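Local coordinates for aggregation suppressing protein (Salmonella enterica subsp. enterica serovar Typhimurium, PDB 4ZJ9) that is a small heat shock protein with a dimeric alpha-crystallin domain that probably suppresses aggregation of other proteins under stress, at residues A43-D48 against A105-S110. Residues are numbered along the deposited sequence; the frame is centred on the assembly and turned at random.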
loop_
_atom_site.group_PDB
_atom_site.type_symbol
_atom_site.label_atom_id
_atom_site.label_comp_id
_atom_site.label_asym_id
_atom_site.label_seq_id
_atom_site.Cartn_x
_atom_site.Cartn_y
_atom_site.Cartn_z
ATOM N N ALA A 43 -2.765 5.977 -14.244
ATOM C CA ALA A 43 -2.410 4.900 -13.248
ATOM C C ALA A 43 -3.517 4.763 -12.197
ATOM O O ALA A 43 -3.669 5.610 -11.300
ATOM C CB ALA A 43 -1.063 5.185 -12.583
ATOM N N THR A 44 -4.311 3.700 -12.340
ATOM C CA THR A 44 -5.401 3.407 -11.400
ATOM C C THR A 44 -4.965 2.320 -10.406
ATOM O O THR A 44 -4.175 1.417 -10.744
ATOM C CB THR A 44 -6.690 2.944 -12.112
ATOM O OG1 THR A 44 -6.466 1.714 -12.817
ATOM C CG2 THR A 44 -7.196 4.006 -13.095
ATOM N N PRO A 45 -5.466 2.392 -9.177
ATOM C CA PRO A 45 -5.010 1.409 -8.221
ATOM C C PRO A 45 -5.333 0.016 -8.599
ATOM O O PRO A 45 -6.441 -0.290 -9.103
ATOM C CB PRO A 45 -5.741 1.811 -6.922
ATOM C CG PRO A 45 -6.200 3.191 -7.128
ATOM C CD PRO A 45 -6.493 3.280 -8.599
ATOM N N ALA A 46 -4.394 -0.882 -8.325
ATOM C CA ALA A 46 -4.657 -2.288 -8.454
ATOM C C ALA A 46 -5.797 -2.687 -7.528
ATOM O O ALA A 46 -5.969 -2.101 -6.468
ATOM C CB ALA A 46 -3.368 -3.060 -8.115
ATOM N N TYR A 47 -6.571 -3.663 -7.900
ATOM C CA TYR A 47 -7.575 -4.190 -7.027
ATOM C C TYR A 47 -7.745 -5.707 -7.226
ATOM O O TYR A 47 -7.299 -6.317 -8.231
ATOM C CB TYR A 47 -8.918 -3.423 -7.172
ATOM C CG TYR A 47 -9.630 -3.667 -8.506
ATOM C CD1 TYR A 47 -9.377 -2.875 -9.610
ATOM C CD2 TYR A 47 -10.583 -4.702 -8.646
ATOM C CE1 TYR A 47 -9.985 -3.126 -10.837
ATOM C CE2 TYR A 47 -11.233 -4.935 -9.854
ATOM C CZ TYR A 47 -10.911 -4.165 -10.953
ATOM O OH TYR A 47 -11.577 -4.390 -12.139
ATOM N N ASP A 48 -8.407 -6.308 -6.258
ATOM C CA ASP A 48 -8.779 -7.687 -6.305
ATOM C C ASP A 48 -10.274 -7.674 -6.110
ATOM O O ASP A 48 -10.830 -6.816 -5.406
ATOM C CB ASP A 48 -8.225 -8.460 -5.124
ATOM C CG ASP A 48 -6.728 -8.749 -5.228
ATOM O OD1 ASP A 48 -6.102 -8.601 -6.328
ATOM O OD2 ASP A 48 -6.183 -9.099 -4.169
ATOM N N ALA A 105 -1.784 9.402 -7.248
ATOM C CA ALA A 105 -2.616 10.106 -8.190
ATOM C C ALA A 105 -4.069 9.813 -7.885
ATOM O O ALA A 105 -4.409 8.685 -7.526
ATOM C CB ALA A 105 -2.271 9.650 -9.602
ATOM N N ASP A 106 -4.906 10.833 -8.030
ATOM C CA ASP A 106 -6.340 10.716 -7.811
ATOM C C ASP A 106 -6.904 9.651 -8.743
ATOM O O ASP A 106 -6.392 9.432 -9.855
ATOM C CB ASP A 106 -7.017 12.074 -8.069
ATOM C CG ASP A 106 -6.586 13.147 -7.080
ATOM O OD1 ASP A 106 -5.817 12.791 -6.164
ATOM O OD2 ASP A 106 -7.043 14.312 -7.179
ATOM N N PHE A 107 -7.956 8.968 -8.300
ATOM C CA PHE A 107 -8.537 7.900 -9.096
ATOM C C PHE A 107 -10.028 7.784 -8.849
ATOM O O PHE A 107 -10.560 8.383 -7.918
ATOM C CB PHE A 107 -7.883 6.573 -8.745
ATOM C CG PHE A 107 -8.123 6.141 -7.324
ATOM C CD1 PHE A 107 -7.242 6.500 -6.308
ATOM C CD2 PHE A 107 -9.209 5.340 -7.011
ATOM C CE1 PHE A 107 -7.460 6.065 -5.009
ATOM C CE2 PHE A 107 -9.418 4.896 -5.722
ATOM C CZ PHE A 107 -8.567 5.305 -4.712
ATOM N N GLN A 108 -10.693 7.031 -9.703
ATOM C CA GLN A 108 -12.058 6.684 -9.513
ATOM C C GLN A 108 -12.297 5.328 -10.139
ATOM O O GLN A 108 -12.070 5.107 -11.347
ATOM C CB GLN A 108 -13.013 7.724 -10.085
ATOM C CG GLN A 108 -14.390 7.578 -9.454
ATOM C CD GLN A 108 -15.517 7.818 -10.417
ATOM O OE1 GLN A 108 -15.695 7.052 -11.372
ATOM N NE2 GLN A 108 -16.283 8.879 -10.179
ATOM N N LEU A 109 -12.721 4.414 -9.270
ATOM C CA LEU A 109 -13.101 3.092 -9.642
ATOM C C LEU A 109 -14.622 3.036 -9.555
ATOM O O LEU A 109 -15.189 3.677 -8.729
ATOM C CB LEU A 109 -12.430 2.081 -8.725
ATOM C CG LEU A 109 -10.909 2.094 -8.767
ATOM C CD1 LEU A 109 -10.437 1.021 -7.833
ATOM C CD2 LEU A 109 -10.371 1.789 -10.168
ATOM N N SER A 110 -15.258 2.292 -10.457
ATOM C CA SER A 110 -16.737 2.170 -10.532
ATOM C C SER A 110 -17.112 0.736 -10.698
ATOM O O SER A 110 -16.502 0.008 -11.511
ATOM C CB SER A 110 -17.258 2.991 -11.695
ATOM O OG SER A 110 -17.347 4.353 -11.293
#
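Pro45 points CG at one face of Phe107, over the centre of the ring, and this CH-pi contact joins the segment leading into strand 47-51 to strand 107-112, across the two sheets of the alpha-crystallin beta-sandwich. Followed outward, Phe107 CB lies 3.6 Å from Pro45 CD, and chi1 of 64° places CG between the backbone N and the carbonyl carbon. There Phe107 CG meets Pro45 CG and CD, both at 3.5 Å. Beyond it, CD1 and CD2 touch the same two proline carbons, while CE1, CE2 and finally CZ, 4.0 Å away, meet Pro45 CG. Pro45 CG thus sits 11° off the ring normal. Proline suits the place because its rigid ring offers C-H groups, and phenylalanine because its flat aromatic face receives them; Trp66 meets Phe107 edge-to-face. Leucine suits position 109 because its forked end serves different partners: CD2 approaches Thr44 CB at 4.3 Å and also Pro45 CD, whereas CD1 reaches Tyr47 CD1 obliquely at 4.4 Å. Val61 of strand 56-62 touches both Pro45 and Leu109. With dispersion and weak CH-pi attraction as its chemistry, the contact depends on complementary shape more than on directional polar bonds.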